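D-alanyl-D-alanine carboxypeptidase (Vibrio cholerae, PDB 5TR7) probably removes the terminal D-alanine from peptidoglycan precursor peptides, as a serine carboxypeptidase of the penicillin-binding protein 5 type. Local coordinates at residues L90-I95 with Y168-E173; A225-T230 with A238-L243. All coordinates share one frame; numbering follows the deposited sequence.

In the fold
Contact 1 comes first along the chain and closes before contact 2 opens. It joins helix 87-95 to the loop between helix 165-168 and strand 175-178, in the helical part of the fold. Contact 2 packs helix 233-251 on one face of the five-stranded antiparallel sheet, against strand 221-230, which the helix follows. The two centres are 21 Å apart, and the nearest atoms about 9 Å, without touching. Contact 1 lies nearer the centre of the chain. Its Y171 comes close to K38 and K201, predicted active-site and substrate-binding residues. K201 belongs to strand 196-205 of the sheet in contact 2. Contact 1 thus sits beside the predicted site, while contact 2 joins a helix to the sheet that carries K201.

Contact 1 of 2, residues L90-I95 with Y168-E173; sequences LNRGII and YAIYSE
I95 covers one face of the Y171 ring. Its CG2 stands over the ring centre, 3.6 Å from the centroid and 14° off the normal, which makes a CH-pi contact. I95 CG1 lies over the far end of the same ring, 3.8 Å from Y171 CZ. The backbone carbon of Y168 sits at the ring edge. On the R92 guanidinium, I170 lies over one face. I170 CG2 is offset toward the rim, and I170 CG1 comes within 3.8 Å of R92 NH2. E173 meets the guanidinium at its edge.

R92 holds both carboxylate oxygens of E173 through NE and NH2. R92 NE bonds to E173 OE1 at 2.8 Å, with an N-H...O angle of 157°. R92 NH2 bonds to E173 OE2 at 3.1 Å, meeting the syn lone pair of that oxygen. The two planes are 29° apart, so the salt bridge is nearly flat. The R92 chain is extended from CG to NE, which carries NE out to the carboxylate. I170 CG2 packs against R92 CG and, at 4.0 Å, I95 CG2.

The Y171 hydroxyl is hydrogen-bonded to S42 OG. This bond ties it to helix 37-50, which carries the predicted catalytic K38. The Y171 side chain lies about 4 Å from that of K201, a predicted substrate-binding residue. The arrangement is consistent with packing beside the SxxK and KTG motifs of a penicillin-binding serine peptidase, here probably marked by S35, K38 and K201.

Contact 2 of 2, residues A225-T230 with A238-L243; sequences AVVMGT and AESKKL
V227 CG1 is anti to the backbone N (chi1 177°), which leaves CG2 beside the N and anti to the carbonyl carbon. This places CG2 between two side chains of the helix. L243 has CG anti to its backbone N (chi1 -156°), and its CD2 branch reaches the strand. V227 CG2 touches L243 CD2 at 3.7 Å, and the two side chains run past one another in opposing senses. The same methyl lies 3.6 Å from S240 OG, a contact of a methyl with a hydroxyl. That hydroxyl is hydrogen-bonded to the carbonyl of R236, one turn back, so its polar end is met within the helix.

L243 CD2 also meets A225 CB at 4.2 Å. One leucine branch therefore packs against alternate strand residues on one side of the sheet. V227 CG1 approaches E239 CB loosely, at 4.5 Å. The E239 carboxylate turns off from the strand. Its OE1 takes a salt bridge from K242 NZ at 2.7 Å, and its OE2 is hydrogen-bonded to the backbone N of A7.

The strand and helix run roughly antiparallel, at 146°, and the axes of 225-230 and 238-243 approach to 8.8 Å. G229 and T230 form a G1 beta bulge facing Y210. Strand 221-230 lies between strands 10-15 and 209-218 in the sheet. Helix 233-251 packs on this layer, with L243 touching Y11 and L13 on one neighbour and S240 touching L212 on the other.

Contact 1 of 2, residues L90-I95 with Y168-E173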
# COMPACT_ATOMS: atom_id res chain seq x y z
N LEU A 90 -1.87 -15.47 0.28
CA LEU A 90 -1.91 -14.52 -0.82
C LEU A 90 -1.84 -13.05 -0.31
O LEU A 90 -1.21 -12.17 -0.93
CB LEU A 90 -3.19 -14.71 -1.66
CG LEU A 90 -3.18 -15.94 -2.59
CD1 LEU A 90 -4.56 -16.07 -3.27
CD2 LEU A 90 -2.09 -15.90 -3.66
N ASN A 91 -2.57 -12.80 0.78
CA ASN A 91 -2.56 -11.49 1.43
C ASN A 91 -1.19 -10.99 1.78
O ASN A 91 -0.85 -9.86 1.51
CB ASN A 91 -3.36 -11.59 2.68
CG ASN A 91 -4.60 -10.91 2.56
OD1 ASN A 91 -5.64 -11.50 2.27
ND2 ASN A 91 -4.51 -9.62 2.69
N ARG A 92 -0.43 -11.84 2.44
CA ARG A 92 0.97 -11.53 2.75
C ARG A 92 1.79 -11.38 1.50
O ARG A 92 2.68 -10.56 1.45
CB ARG A 92 1.57 -12.55 3.68
CG ARG A 92 0.92 -12.47 5.02
CD ARG A 92 1.40 -13.49 6.01
NE ARG A 92 0.95 -13.03 7.31
CZ ARG A 92 -0.32 -13.05 7.72
NH1 ARG A 92 -1.29 -13.56 6.98
NH2 ARG A 92 -0.62 -12.57 8.92
N GLY A 93 1.51 -12.16 0.48
CA GLY A 93 2.26 -11.94 -0.77
C GLY A 93 2.03 -10.56 -1.34
O GLY A 93 2.94 -9.87 -1.88
N ILE A 94 0.79 -10.11 -1.22
CA ILE A 94 0.47 -8.77 -1.67
C ILE A 94 1.17 -7.69 -0.81
O ILE A 94 1.84 -6.81 -1.28
CB ILE A 94 -1.06 -8.54 -1.61
CG1 ILE A 94 -1.76 -9.41 -2.66
CG2 ILE A 94 -1.40 -7.04 -1.71
CD1 ILE A 94 -3.31 -9.40 -2.59
N ILE A 95 0.98 -7.79 0.49
CA ILE A 95 1.39 -6.77 1.39
C ILE A 95 2.89 -6.75 1.66
O ILE A 95 3.48 -5.72 1.63
CB ILE A 95 0.61 -6.93 2.73
CG1 ILE A 95 -0.87 -6.54 2.52
CG2 ILE A 95 1.25 -6.10 3.85
CD1 ILE A 95 -1.78 -6.98 3.67
N TYR A 168 -4.23 -4.18 8.58
CA TYR A 168 -3.10 -3.25 8.80
C TYR A 168 -1.96 -3.87 9.58
O TYR A 168 -0.81 -3.53 9.33
CB TYR A 168 -3.55 -1.96 9.53
CG TYR A 168 -2.41 -1.00 9.67
CD1 TYR A 168 -1.90 -0.37 8.57
CD2 TYR A 168 -1.78 -0.78 10.92
CE1 TYR A 168 -0.81 0.44 8.66
CE2 TYR A 168 -0.64 0.00 11.00
CZ TYR A 168 -0.19 0.62 9.85
OH TYR A 168 0.86 1.47 9.84
N ALA A 169 -2.28 -4.77 10.49
CA ALA A 169 -1.22 -5.39 11.31
C ALA A 169 -0.22 -6.11 10.45
O ALA A 169 0.99 -6.14 10.74
CB ALA A 169 -1.79 -6.37 12.32
N ILE A 170 -0.69 -6.58 9.31
CA ILE A 170 0.19 -7.34 8.46
C ILE A 170 1.33 -6.49 7.84
O ILE A 170 2.35 -7.03 7.50
CB ILE A 170 -0.63 -8.08 7.40
CG1 ILE A 170 -1.65 -9.03 8.06
CG2 ILE A 170 0.27 -8.91 6.48
CD1 ILE A 170 -2.62 -9.66 7.04
N TYR A 171 1.19 -5.16 7.80
CA TYR A 171 2.15 -4.29 7.18
C TYR A 171 3.45 -4.17 7.99
O TYR A 171 4.48 -3.65 7.48
CB TYR A 171 1.51 -2.95 6.90
CG TYR A 171 0.52 -2.95 5.72
CD1 TYR A 171 -0.81 -3.28 5.85
CD2 TYR A 171 0.94 -2.61 4.48
CE1 TYR A 171 -1.68 -3.25 4.75
CE2 TYR A 171 0.12 -2.57 3.38
CZ TYR A 171 -1.19 -2.86 3.52
OH TYR A 171 -1.91 -2.81 2.39
N SER A 172 3.43 -4.63 9.25
CA SER A 172 4.64 -4.55 10.04
C SER A 172 5.39 -5.84 10.06
O SER A 172 6.44 -5.92 10.70
CB SER A 172 4.38 -4.03 11.42
OG SER A 172 3.42 -4.81 12.00
N GLU A 173 4.91 -6.85 9.32
CA GLU A 173 5.63 -8.13 9.19
C GLU A 173 6.78 -7.84 8.23
O GLU A 173 6.60 -7.23 7.18
CB GLU A 173 4.70 -9.27 8.78
CG GLU A 173 3.62 -9.55 9.83
CD GLU A 173 2.64 -10.69 9.46
OE1 GLU A 173 2.91 -11.54 8.57
OE2 GLU A 173 1.55 -10.73 10.08

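Contact 2 of 2, residues A225-T230 with A238-L243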
# COMPACT_ATOMS: atom_id res chain seq x y z
N ALA A 225 2.35 9.59 6.78
CA ALA A 225 3.13 10.36 5.80
C ALA A 225 3.22 9.68 4.45
O ALA A 225 3.18 8.44 4.35
CB ALA A 225 4.54 10.60 6.31
N VAL A 226 3.18 10.49 3.41
CA VAL A 226 3.31 9.96 2.06
C VAL A 226 4.43 10.77 1.40
O VAL A 226 4.44 12.01 1.45
CB VAL A 226 2.01 10.19 1.27
CG1 VAL A 226 2.16 9.69 -0.14
CG2 VAL A 226 0.86 9.53 1.97
N VAL A 227 5.37 10.06 0.80
CA VAL A 227 6.50 10.72 0.08
C VAL A 227 6.54 10.09 -1.29
O VAL A 227 6.54 8.90 -1.42
CB VAL A 227 7.82 10.58 0.87
CG1 VAL A 227 8.98 11.17 0.14
CG2 VAL A 227 7.68 11.33 2.19
N MET A 228 6.49 10.91 -2.32
CA MET A 228 6.48 10.41 -3.70
C MET A 228 7.61 10.97 -4.50
O MET A 228 7.85 12.16 -4.45
CB MET A 228 5.18 10.81 -4.43
CG MET A 228 3.94 10.43 -3.64
SD MET A 228 3.65 8.66 -3.50
CE MET A 228 3.04 8.45 -5.23
N GLY A 229 8.27 10.11 -5.24
CA GLY A 229 9.30 10.57 -6.13
C GLY A 229 10.62 10.95 -5.53
O GLY A 229 11.11 11.99 -5.84
N THR A 230 11.17 10.10 -4.66
CA THR A 230 12.53 10.30 -4.09
C THR A 230 13.52 9.63 -5.03
O THR A 230 13.19 8.73 -5.79
CB THR A 230 12.72 9.70 -2.70
OG1 THR A 230 12.36 8.33 -2.71
CG2 THR A 230 11.82 10.44 -1.71
N ALA A 238 15.06 8.26 4.64
CA ALA A 238 15.43 9.49 5.34
C ALA A 238 14.41 10.60 5.24
O ALA A 238 14.07 11.19 6.23
CB ALA A 238 16.77 9.99 4.87
N GLU A 239 13.82 10.83 4.07
CA GLU A 239 12.90 11.92 3.95
C GLU A 239 11.62 11.60 4.71
O GLU A 239 11.04 12.49 5.31
CB GLU A 239 12.63 12.23 2.48
CG GLU A 239 13.90 12.61 1.69
CD GLU A 239 14.71 13.77 2.28
OE1 GLU A 239 15.84 13.56 2.75
OE2 GLU A 239 14.18 14.87 2.36
N SER A 240 11.22 10.34 4.73
CA SER A 240 10.02 9.97 5.49
C SER A 240 10.26 10.13 6.97
O SER A 240 9.38 10.62 7.69
CB SER A 240 9.60 8.53 5.16
OG SER A 240 9.18 8.51 3.81
N LYS A 241 11.46 9.77 7.41
CA LYS A 241 11.82 9.89 8.83
C LYS A 241 11.81 11.38 9.21
O LYS A 241 11.24 11.71 10.24
CB LYS A 241 13.17 9.20 9.19
CG LYS A 241 13.40 9.07 10.65
CD LYS A 241 14.76 8.50 11.05
CE LYS A 241 14.74 8.14 12.55
NZ LYS A 241 16.01 7.54 13.04
N LYS A 242 12.32 12.27 8.33
CA LYS A 242 12.33 13.71 8.64
C LYS A 242 10.91 14.20 8.73
O LYS A 242 10.56 14.90 9.65
CB LYS A 242 13.00 14.59 7.58
CG LYS A 242 14.48 14.49 7.48
CD LYS A 242 15.00 15.17 6.20
CE LYS A 242 16.47 14.80 6.09
NZ LYS A 242 17.00 14.97 4.71
N LEU A 243 10.12 13.85 7.75
CA LEU A 243 8.76 14.28 7.72
C LEU A 243 8.07 13.87 8.98
O LEU A 243 7.43 14.66 9.59
CB LEU A 243 8.06 13.70 6.51
CG LEU A 243 6.85 14.43 5.99
CD1 LEU A 243 7.03 15.92 5.99
CD2 LEU A 243 6.51 13.92 4.62